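Local structure of protein CT_858 (Chlamydia trachomatis, 3DOR) at residues A195-A198 and P199-R202; I324-F327 and S328-E332; K428-E432 and L433-I437. The protein acts as the secreted chlamydial protease CPAF, probably a serine-type endopeptidase related to the S41 peptidases. All coordinates share one frame; numbering follows the deposited sequence.

Overall arrangement
From the N terminus, the three contacts follow one another in series and none nests in or crosses another; each is a local turn in one continuous stretch. Interaction 1 ends the short helix 194-197, which follows strand 177-187, and packs beside helix 2-20. Interaction 2 finishes helix 316-330 and turns the chain into strand 333-337 of the mixed sheet, its centre about 66 Å from that of interaction 1 and on the opposite side of the chain's centre. Interaction 3 leaves helix 409-428 and runs beside strand 361-368, about 43 Å, centre to centre, from interaction 2. Interactions 1 and 3 both touch the second subunit.

Interaction 1 (A195-A198 and P199-R202); sequences ATIA and PSIR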
ATOM      1  N   ALA B 195      -6.079  26.700   6.109  1.00 46.69           N
ATOM      2  CA  ALA B 195      -6.278  28.121   5.827  1.00 47.55           C
ATOM      3  C   ALA B 195      -6.220  28.946   7.104  1.00 47.73           C
ATOM      4  O   ALA B 195      -5.729  30.070   7.099  1.00 47.93           O
ATOM      5  CB  ALA B 195      -7.619  28.338   5.136  1.00 48.05           C
ATOM      6  N   THR B 196      -6.725  28.373   8.191  1.00 48.52           N
ATOM      7  CA  THR B 196      -6.751  29.040   9.486  1.00 49.68           C
ATOM      8  C   THR B 196      -5.366  29.065  10.114  1.00 50.64           C
ATOM      9  O   THR B 196      -4.976  30.038  10.752  1.00 50.59           O
ATOM     10  CB  THR B 196      -7.700  28.314  10.452  1.00 50.53           C
ATOM     11  OG1 THR B 196      -9.012  28.256   9.879  1.00 52.54           O
ATOM     12  CG2 THR B 196      -7.757  29.036  11.788  1.00 50.22           C
ATOM     13  N   ILE B 197      -4.628  27.981   9.917  1.00 51.13           N
ATOM     14  CA  ILE B 197      -3.289  27.829  10.469  1.00 49.73           C
ATOM     15  C   ILE B 197      -2.203  28.555   9.677  1.00 49.84           C
ATOM     16  O   ILE B 197      -1.192  28.964  10.238  1.00 50.66           O
ATOM     17  CB  ILE B 197      -2.933  26.331  10.555  1.00 48.44           C
ATOM     18  CG1 ILE B 197      -3.958  25.613  11.438  1.00 47.98           C
ATOM     19  CG2 ILE B 197      -1.537  26.152  11.100  1.00 47.57           C
ATOM     20  CD1 ILE B 197      -3.824  24.102  11.434  1.00 45.81           C
ATOM     21  N   ALA B 198      -2.424  28.715   8.378  1.00 50.81           N
ATOM     22  CA  ALA B 198      -1.461  29.355   7.479  1.00 52.55           C
ATOM     23  C   ALA B 198      -0.714  30.587   8.007  1.00 54.98           C
ATOM     24  O   ALA B 198       0.518  30.614   8.012  1.00 53.77           O
ATOM     25  CB  ALA B 198      -2.143  29.697   6.163  1.00 50.32           C
ATOM     26  N   PRO B 199      -1.446  31.623   8.453  1.00 57.22           N
ATOM     27  CA  PRO B 199      -0.781  32.828   8.963  1.00 58.64           C
ATOM     28  C   PRO B 199       0.265  32.616  10.062  1.00 59.17           C
ATOM     29  O   PRO B 199       1.203  33.403  10.182  1.00 60.05           O
ATOM     30  CB  PRO B 199      -1.953  33.700   9.427  1.00 58.55           C
ATOM     31  CG  PRO B 199      -3.013  32.692   9.782  1.00 59.47           C
ATOM     32  CD  PRO B 199      -2.906  31.716   8.638  1.00 57.65           C
ATOM     33  N   SER B 200       0.116  31.561  10.856  1.00 59.70           N
ATOM     34  CA  SER B 200       1.065  31.302  11.934  1.00 60.14           C
ATOM     35  C   SER B 200       2.164  30.298  11.578  1.00 60.65           C
ATOM     36  O   SER B 200       2.921  29.871  12.449  1.00 59.99           O
ATOM     37  CB  SER B 200       0.323  30.821  13.183  1.00 59.56           C
ATOM     38  OG  SER B 200      -0.296  29.567  12.964  1.00 62.63           O
ATOM     39  N   ILE B 201       2.255  29.921  10.306  1.00 61.42           N
ATOM     40  CA  ILE B 201       3.276  28.969   9.875  1.00 62.39           C
ATOM     41  C   ILE B 201       4.604  29.671   9.610  1.00 62.90           C
ATOM     42  O   ILE B 201       4.726  30.459   8.672  1.00 63.23           O
ATOM     43  CB  ILE B 201       2.860  28.223   8.587  1.00 61.48           C
ATOM     44  CG1 ILE B 201       1.630  27.352   8.857  1.00 60.48           C
ATOM     45  CG2 ILE B 201       4.021  27.365   8.089  1.00 62.26           C
ATOM     46  CD1 ILE B 201       1.131  26.606   7.635  1.00 58.93           C
ATOM     47  N   ARG B 202       5.603  29.372  10.433  1.00 63.67           N
ATOM     48  CA  ARG B 202       6.913  29.985  10.278  1.00 65.01           C
ATOM     49  C   ARG B 202       7.888  29.035   9.590  1.00 64.91           C
ATOM     50  O   ARG B 202       7.682  27.818   9.569  1.00 64.96           O
ATOM     51  CB  ARG B 202       7.463  30.389  11.647  1.00 66.77           C
ATOM     52  CG  ARG B 202       6.476  31.179  12.492  1.00 70.06           C
ATOM     53  CD  ARG B 202       7.153  31.829  13.687  1.00 73.36           C
ATOM     54  NE  ARG B 202       6.192  32.498  14.560  1.00 76.10           N
ATOM     55  CZ  ARG B 202       6.526  33.276  15.587  1.00 77.18           C
ATOM     56  NH1 ARG B 202       7.804  33.492  15.871  1.00 77.35           N
ATOM     57  NH2 ARG B 202       5.581  33.835  16.334  1.00 77.20           N
TER
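The carbonyl of Ile197 is the flat group on which Ser200 closes, and it is approached in two ways. The hydroxyl OG of Ser200 comes in at the edge, in the carbonyl plane and on a lone pair, 2.9 Å from Ile197 O. Ser200 N stands above that plane and bonds to Ile197 O at 3.0 Å. With chi1 at 65°, OG sits between the backbone N and the carbonyl carbon, and this turns it back to the same acceptor that the Ser200 amide uses. The next carbonyl is met more steeply: Ile201 N lies 54° out of the Ala198 carbonyl plane, yet its bond to Ala198 O is 3.0 Å long. Both amide bonds span three residues, the 3-10 pattern that takes over as helix 194-197 runs out. Proline is tolerated at 199, where helical bonding is already giving way, its ring taking the place of an N-H: CG of Pro199 lies 3.4 Å from Thr196 O, and CD approaches Ala195 O. The side chain of Ile201 is directed back, with CG1 4.1 Å from CG2 of Ile197, an apolar touch. Leu2 of helix 2-20 also meets Ile201. On the second subunit, Gly429 packs against Ile197 and Ser200, and Ile431 against Ile201; its Lys428 O makes a weak hydrogen bond with Ser200 OG, competing with Ile197 O for the hydroxyl proton.

Interaction 2 (I324-F327 and S328-E332); sequences IQVF and SSNTE
Asn330 reaches back over one helical turn to Val326 with its amide, and its torsions make this possible. At chi1 -62° CG lies beside the backbone N, and chi2 of -84° swings ND2 to Val326 O, 2.9 Å away. The bond is nearly straight, 168° at the hydrogen; it arrives on a lone pair in the carbonyl plane, and the acceptor lies almost in the amide plane of Asn330. Asparagine suits this place because its side-chain N-H supplies a donor where the regular backbone pattern is fading. The bonds of Ser329 N to Gln325 O and Val326 O are weak, as is that of Asn330 N to Phe327 O, 3.3 Å long. At Ser328 the helix is still regular: its N meets Ile324 O at 2.8 Å, and OG of Ser328, likewise folded beside its own backbone N, comes within 3.1 Å of Ile324 O.

This is the C-terminal end of the helix in the beta-alpha-beta unit made of strand 290-297, helix 316-330 and strand 333-337. Phe327 turns its ring to the inner side, where it packs on Ile280, Leu296 and Tyr453; a large flat apolar group suits a helix covering a sheet. CG2 of Thr331 is modelled a very short 3.0 Å from Phe327 O, so the threonine rotamer is doubtful. Lys455 NZ donates to the backbone oxygens of both Ser328 and Thr331, bringing a positive charge that would probably complement the negative end of the helix dipole.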
ATOM      1  N   ILE B 324     -24.161 -24.732  -3.366  1.00 24.75           N
ATOM      2  CA  ILE B 324     -24.499 -25.123  -4.724  1.00 24.47           C
ATOM      3  C   ILE B 324     -24.692 -26.636  -4.845  1.00 26.68           C
ATOM      4  O   ILE B 324     -25.596 -27.096  -5.547  1.00 24.63           O
ATOM      5  CB  ILE B 324     -23.433 -24.656  -5.729  1.00 25.27           C
ATOM      6  CG1 ILE B 324     -23.284 -23.133  -5.655  1.00 26.38           C
ATOM      7  CG2 ILE B 324     -23.853 -25.053  -7.139  1.00 23.83           C
ATOM      8  CD1 ILE B 324     -24.594 -22.372  -5.876  1.00 26.37           C
ATOM      9  N   GLN B 325     -23.858 -27.415  -4.165  1.00 28.07           N
ATOM     10  CA  GLN B 325     -24.025 -28.866  -4.218  1.00 30.65           C
ATOM     11  C   GLN B 325     -25.406 -29.224  -3.672  1.00 28.82           C
ATOM     12  O   GLN B 325     -26.088 -30.078  -4.215  1.00 29.52           O
ATOM     13  CB  GLN B 325     -22.933 -29.579  -3.415  1.00 33.82           C
ATOM     14  CG  GLN B 325     -21.651 -29.786  -4.196  1.00 42.59           C
ATOM     15  CD  GLN B 325     -20.555 -30.449  -3.368  1.00 48.96           C
ATOM     16  OE1 GLN B 325     -20.172 -29.945  -2.303  1.00 51.75           O
ATOM     17  NE2 GLN B 325     -20.040 -31.577  -3.858  1.00 50.02           N
ATOM     18  N   VAL B 326     -25.824 -28.567  -2.598  1.00 28.61           N
ATOM     19  CA  VAL B 326     -27.148 -28.825  -2.045  1.00 26.54           C
ATOM     20  C   VAL B 326     -28.218 -28.449  -3.074  1.00 26.22           C
ATOM     21  O   VAL B 326     -29.187 -29.179  -3.264  1.00 28.56           O
ATOM     22  CB  VAL B 326     -27.389 -28.015  -0.757  1.00 25.87           C
ATOM     23  CG1 VAL B 326     -28.888 -28.042  -0.387  1.00 25.51           C
ATOM     24  CG2 VAL B 326     -26.554 -28.600   0.382  1.00 29.63           C
ATOM     25  N   PHE B 327     -28.042 -27.309  -3.737  1.00 24.74           N
ATOM     26  CA  PHE B 327     -29.020 -26.855  -4.736  1.00 24.06           C
ATOM     27  C   PHE B 327     -29.096 -27.810  -5.924  1.00 23.59           C
ATOM     28  O   PHE B 327     -30.177 -28.082  -6.436  1.00 24.72           O
ATOM     29  CB  PHE B 327     -28.668 -25.447  -5.262  1.00 21.15           C
ATOM     30  CG  PHE B 327     -28.953 -24.324  -4.290  1.00 22.50           C
ATOM     31  CD1 PHE B 327     -28.269 -23.118  -4.390  1.00 21.91           C
ATOM     32  CD2 PHE B 327     -29.935 -24.443  -3.324  1.00 21.44           C
ATOM     33  CE1 PHE B 327     -28.571 -22.047  -3.538  1.00 21.97           C
ATOM     34  CE2 PHE B 327     -30.239 -23.382  -2.474  1.00 21.65           C
ATOM     35  CZ  PHE B 327     -29.559 -22.187  -2.581  1.00 21.19           C
ATOM     36  N   SER B 328     -27.949 -28.312  -6.371  1.00 24.81           N
ATOM     37  CA  SER B 328     -27.924 -29.220  -7.517  1.00 27.56           C
ATOM     38  C   SER B 328     -28.740 -30.492  -7.317  1.00 27.04           C
ATOM     39  O   SER B 328     -29.243 -31.062  -8.279  1.00 27.96           O
ATOM     40  CB  SER B 328     -26.485 -29.613  -7.868  1.00 28.40           C
ATOM     41  OG  SER B 328     -25.751 -28.497  -8.321  1.00 33.79           O
ATOM     42  N   SER B 329     -28.885 -30.931  -6.075  1.00 25.81           N
ATOM     43  CA  SER B 329     -29.626 -32.158  -5.809  1.00 26.98           C
ATOM     44  C   SER B 329     -30.990 -31.975  -5.153  1.00 26.83           C
ATOM     45  O   SER B 329     -31.709 -32.944  -4.935  1.00 30.42           O
ATOM     46  CB  SER B 329     -28.782 -33.083  -4.924  1.00 26.70           C
ATOM     47  OG  SER B 329     -27.609 -33.497  -5.596  1.00 28.90           O
ATOM     48  N   ASN B 330     -31.366 -30.745  -4.841  1.00 25.60           N
ATOM     49  CA  ASN B 330     -32.633 -30.537  -4.156  1.00 25.33           C
ATOM     50  C   ASN B 330     -33.423 -29.374  -4.697  1.00 26.98           C
ATOM     51  O   ASN B 330     -34.270 -28.818  -3.997  1.00 27.52           O
ATOM     52  CB  ASN B 330     -32.353 -30.297  -2.681  1.00 22.36           C
ATOM     53  CG  ASN B 330     -31.693 -31.479  -2.030  1.00 25.73           C
ATOM     54  OD1 ASN B 330     -32.368 -32.418  -1.610  1.00 26.60           O
ATOM     55  ND2 ASN B 330     -30.363 -31.458  -1.965  1.00 27.45           N
ATOM     56  N   THR B 331     -33.190 -29.045  -5.959  1.00 24.68           N
ATOM     57  CA  THR B 331     -33.836 -27.886  -6.524  1.00 25.76           C
ATOM     58  C   THR B 331     -34.069 -28.040  -8.039  1.00 26.46           C
ATOM     59  O   THR B 331     -33.427 -28.867  -8.691  1.00 23.67           O
ATOM     60  CB  THR B 331     -32.914 -26.688  -6.165  1.00 27.75           C
ATOM     61  OG1 THR B 331     -33.644 -25.708  -5.426  1.00 33.13           O
ATOM     62  CG2 THR B 331     -32.269 -26.125  -7.369  1.00 20.98           C
ATOM     63  N   GLU B 332     -35.000 -27.262  -8.591  1.00 27.57           N
ATOM     64  CA  GLU B 332     -35.293 -27.299 -10.032  1.00 27.22           C
ATOM     65  C   GLU B 332     -34.787 -26.033 -10.741  1.00 26.22           C
ATOM     66  O   GLU B 332     -34.626 -26.011 -11.953  1.00 26.91           O
ATOM     67  CB  GLU B 332     -36.807 -27.417 -10.281  1.00 28.26           C
ATOM     68  CG  GLU B 332     -37.431 -28.749  -9.872  1.00 30.26           C
ATOM     69  CD  GLU B 332     -38.956 -28.711  -9.928  1.00 31.95           C
ATOM     70  OE1 GLU B 332     -39.519 -28.551 -11.035  1.00 33.19           O
ATOM     71  OE2 GLU B 332     -39.596 -28.834  -8.863  1.00 31.81           O
TER

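Interaction 3 (K428-E432 and L433-I437); sequences KGDIE and LSTPI. With SO4 (sulfate ion), chain N.
Asp430 carries its carboxylate across to Ser434 and Thr435 through a side chain whose CG lies opposite the backbone N, chi1 179°, with chi2 turned only 28°. OD2 thereby takes the amide of Thr435, 3.0 Å from N to OD2, on the syn side and 17° out of the carboxylate plane. OD1 is used as well: a water donates to it at 2.6 Å and accepts from Leu433 N at 3.0 Å. Two backbone amides of the following strip are thus gathered by one carboxylate, directly and through water, while CA of Ser434 rests against the group, 3.3 Å from OD1. An aspartate suits this task, being short and having two acceptors. Ser434 bends OG to Thr435 O at 3.0 Å, and Ser434 OG also accepts from Met368 N. Glu432 leads its carboxylate away, to a salt bridge with Arg504 of the second subunit. The extended side chain of Lys428 puts NZ 2.7 Å from O2 of a sulfate ion, probably from the crystallisation liquor. Glycine fits at 429 because its positive phi would press a CB against the preceding carbonyl oxygen. Helix 409-428 closes there in a Schellman motif, and Asp430 is the centre of an inverse gamma turn that steers the chain into a loop lying beside strand 361-368.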
ATOM      1  N   LYS B 428       4.487  -1.964 -29.086  1.00 35.43           N
ATOM      2  CA  LYS B 428       3.851  -1.393 -30.266  1.00 34.47           C
ATOM      3  C   LYS B 428       3.350   0.020 -30.007  1.00 34.74           C
ATOM      4  O   LYS B 428       2.872   0.681 -30.922  1.00 35.66           O
ATOM      5  CB  LYS B 428       2.670  -2.254 -30.724  1.00 36.53           C
ATOM      6  CG  LYS B 428       3.040  -3.613 -31.297  1.00 38.08           C
ATOM      7  CD  LYS B 428       1.782  -4.350 -31.724  1.00 42.34           C
ATOM      8  CE  LYS B 428       2.090  -5.716 -32.309  1.00 45.22           C
ATOM      9  NZ  LYS B 428       0.829  -6.453 -32.605  1.00 45.59           N
ATOM     10  N   GLY B 429       3.457   0.483 -28.767  1.00 33.76           N
ATOM     11  CA  GLY B 429       2.986   1.821 -28.450  1.00 33.63           C
ATOM     12  C   GLY B 429       1.482   1.899 -28.200  1.00 33.58           C
ATOM     13  O   GLY B 429       0.929   2.984 -28.013  1.00 33.59           O
ATOM     14  N   ASP B 430       0.826   0.745 -28.211  1.00 31.88           N
ATOM     15  CA  ASP B 430      -0.616   0.636 -27.975  1.00 31.41           C
ATOM     16  C   ASP B 430      -0.822   0.696 -26.456  1.00 31.35           C
ATOM     17  O   ASP B 430      -1.264  -0.273 -25.837  1.00 34.04           O
ATOM     18  CB  ASP B 430      -1.086  -0.705 -28.554  1.00 30.58           C
ATOM     19  CG  ASP B 430      -2.571  -0.959 -28.364  1.00 31.39           C
ATOM     20  OD1 ASP B 430      -3.352   0.012 -28.287  1.00 29.84           O
ATOM     21  OD2 ASP B 430      -2.953  -2.151 -28.318  1.00 30.34           O
ATOM     22  N   ILE B 431      -0.507   1.845 -25.862  1.00 30.63           N
ATOM     23  CA  ILE B 431      -0.587   2.004 -24.416  1.00 31.64           C
ATOM     24  C   ILE B 431      -1.612   2.962 -23.826  1.00 32.89           C
ATOM     25  O   ILE B 431      -1.802   2.969 -22.612  1.00 32.00           O
ATOM     26  CB  ILE B 431       0.787   2.406 -23.847  1.00 32.05           C
ATOM     27  CG1 ILE B 431       1.090   3.873 -24.180  1.00 33.94           C
ATOM     28  CG2 ILE B 431       1.859   1.507 -24.426  1.00 29.99           C
ATOM     29  CD1 ILE B 431       2.377   4.394 -23.566  1.00 35.17           C
ATOM     30  N   GLU B 432      -2.259   3.772 -24.657  1.00 34.89           N
ATOM     31  CA  GLU B 432      -3.259   4.716 -24.153  1.00 35.31           C
ATOM     32  C   GLU B 432      -4.582   3.997 -23.856  1.00 36.25           C
ATOM     33  O   GLU B 432      -5.229   4.256 -22.845  1.00 36.00           O
ATOM     34  CB  GLU B 432      -3.484   5.839 -25.171  1.00 37.04           C
ATOM     35  CG  GLU B 432      -2.259   6.714 -25.429  1.00 37.52           C
ATOM     36  CD  GLU B 432      -1.885   7.575 -24.237  1.00 40.36           C
ATOM     37  OE1 GLU B 432      -1.166   8.574 -24.434  1.00 43.94           O
ATOM     38  OE2 GLU B 432      -2.299   7.259 -23.100  1.00 42.84           O
ATOM     39  N   LEU B 433      -4.980   3.102 -24.752  1.00 35.55           N
ATOM     40  CA  LEU B 433      -6.203   2.316 -24.591  1.00 34.67           C
ATOM     41  C   LEU B 433      -5.976   1.099 -25.464  1.00 34.50           C
ATOM     42  O   LEU B 433      -6.403   1.045 -26.621  1.00 32.48           O
ATOM     43  CB  LEU B 433      -7.438   3.099 -25.053  1.00 36.33           C
ATOM     44  CG  LEU B 433      -8.795   2.423 -24.773  1.00 37.23           C
ATOM     45  CD1 LEU B 433      -8.921   2.093 -23.285  1.00 36.90           C
ATOM     46  CD2 LEU B 433      -9.939   3.346 -25.203  1.00 36.54           C
ATOM     47  N   SER B 434      -5.283   0.124 -24.884  1.00 34.60           N
ATOM     48  CA  SER B 434      -4.905  -1.091 -25.587  1.00 33.13           C
ATOM     49  C   SER B 434      -6.028  -1.869 -26.231  1.00 33.70           C
ATOM     50  O   SER B 434      -7.204  -1.685 -25.916  1.00 31.23           O
ATOM     51  CB  SER B 434      -4.153  -2.030 -24.642  1.00 33.59           C
ATOM     52  OG  SER B 434      -5.048  -2.682 -23.755  1.00 32.73           O
ATOM     53  N   THR B 435      -5.636  -2.747 -27.148  1.00 33.34           N
ATOM     54  CA  THR B 435      -6.562  -3.625 -27.831  1.00 33.63           C
ATOM     55  C   THR B 435      -7.112  -4.466 -26.673  1.00 33.41           C
ATOM     56  O   THR B 435      -6.450  -4.611 -25.651  1.00 32.91           O
ATOM     57  CB  THR B 435      -5.795  -4.510 -28.854  1.00 34.15           C
ATOM     58  OG1 THR B 435      -6.706  -5.392 -29.516  1.00 38.19           O
ATOM     59  CG2 THR B 435      -4.714  -5.324 -28.157  1.00 34.62           C
ATOM     60  N   PRO B 436      -8.331  -5.019 -26.804  1.00 33.14           N
ATOM     61  CA  PRO B 436      -8.857  -5.815 -25.692  1.00 30.92           C
ATOM     62  C   PRO B 436      -8.042  -7.043 -25.280  1.00 29.50           C
ATOM     63  O   PRO B 436      -7.666  -7.889 -26.095  1.00 28.39           O
ATOM     64  CB  PRO B 436     -10.288  -6.151 -26.142  1.00 31.49           C
ATOM     65  CG  PRO B 436     -10.211  -6.099 -27.630  1.00 35.53           C
ATOM     66  CD  PRO B 436      -9.318  -4.904 -27.889  1.00 33.17           C
ATOM     67  N   ILE B 437      -7.773  -7.113 -23.982  1.00 28.39           N
ATOM     68  CA  ILE B 437      -7.009  -8.198 -23.384  1.00 27.60           C
ATOM     69  C   ILE B 437      -7.788  -8.679 -22.158  1.00 25.83           C
ATOM     70  O   ILE B 437      -8.177  -7.878 -21.313  1.00 25.78           O
ATOM     71  CB  ILE B 437      -5.615  -7.692 -22.929  1.00 27.95           C
ATOM     72  CG1 ILE B 437      -4.850  -7.128 -24.132  1.00 28.12           C
ATOM     73  CG2 ILE B 437      -4.843  -8.813 -22.245  1.00 28.09           C
ATOM     74  CD1 ILE B 437      -3.474  -6.603 -23.787  1.00 29.30           C
TER
HETATM   75  S   SO4 N 618       2.267  -9.777 -33.781  1.00 75.35           S
HETATM   76  O1  SO4 N 618       1.549 -10.548 -32.697  1.00 72.97           O
HETATM   77  O2  SO4 N 618       1.482  -8.574 -34.131  1.00 73.16           O
HETATM   78  O3  SO4 N 618       3.606  -9.317 -33.310  1.00 72.38           O
HETATM   79  O4  SO4 N 618       2.429 -10.690 -34.951  1.00 72.55           O
HETATM   80  O   HOH W   1      -3.707   2.459 -27.424  1.00 33.27           O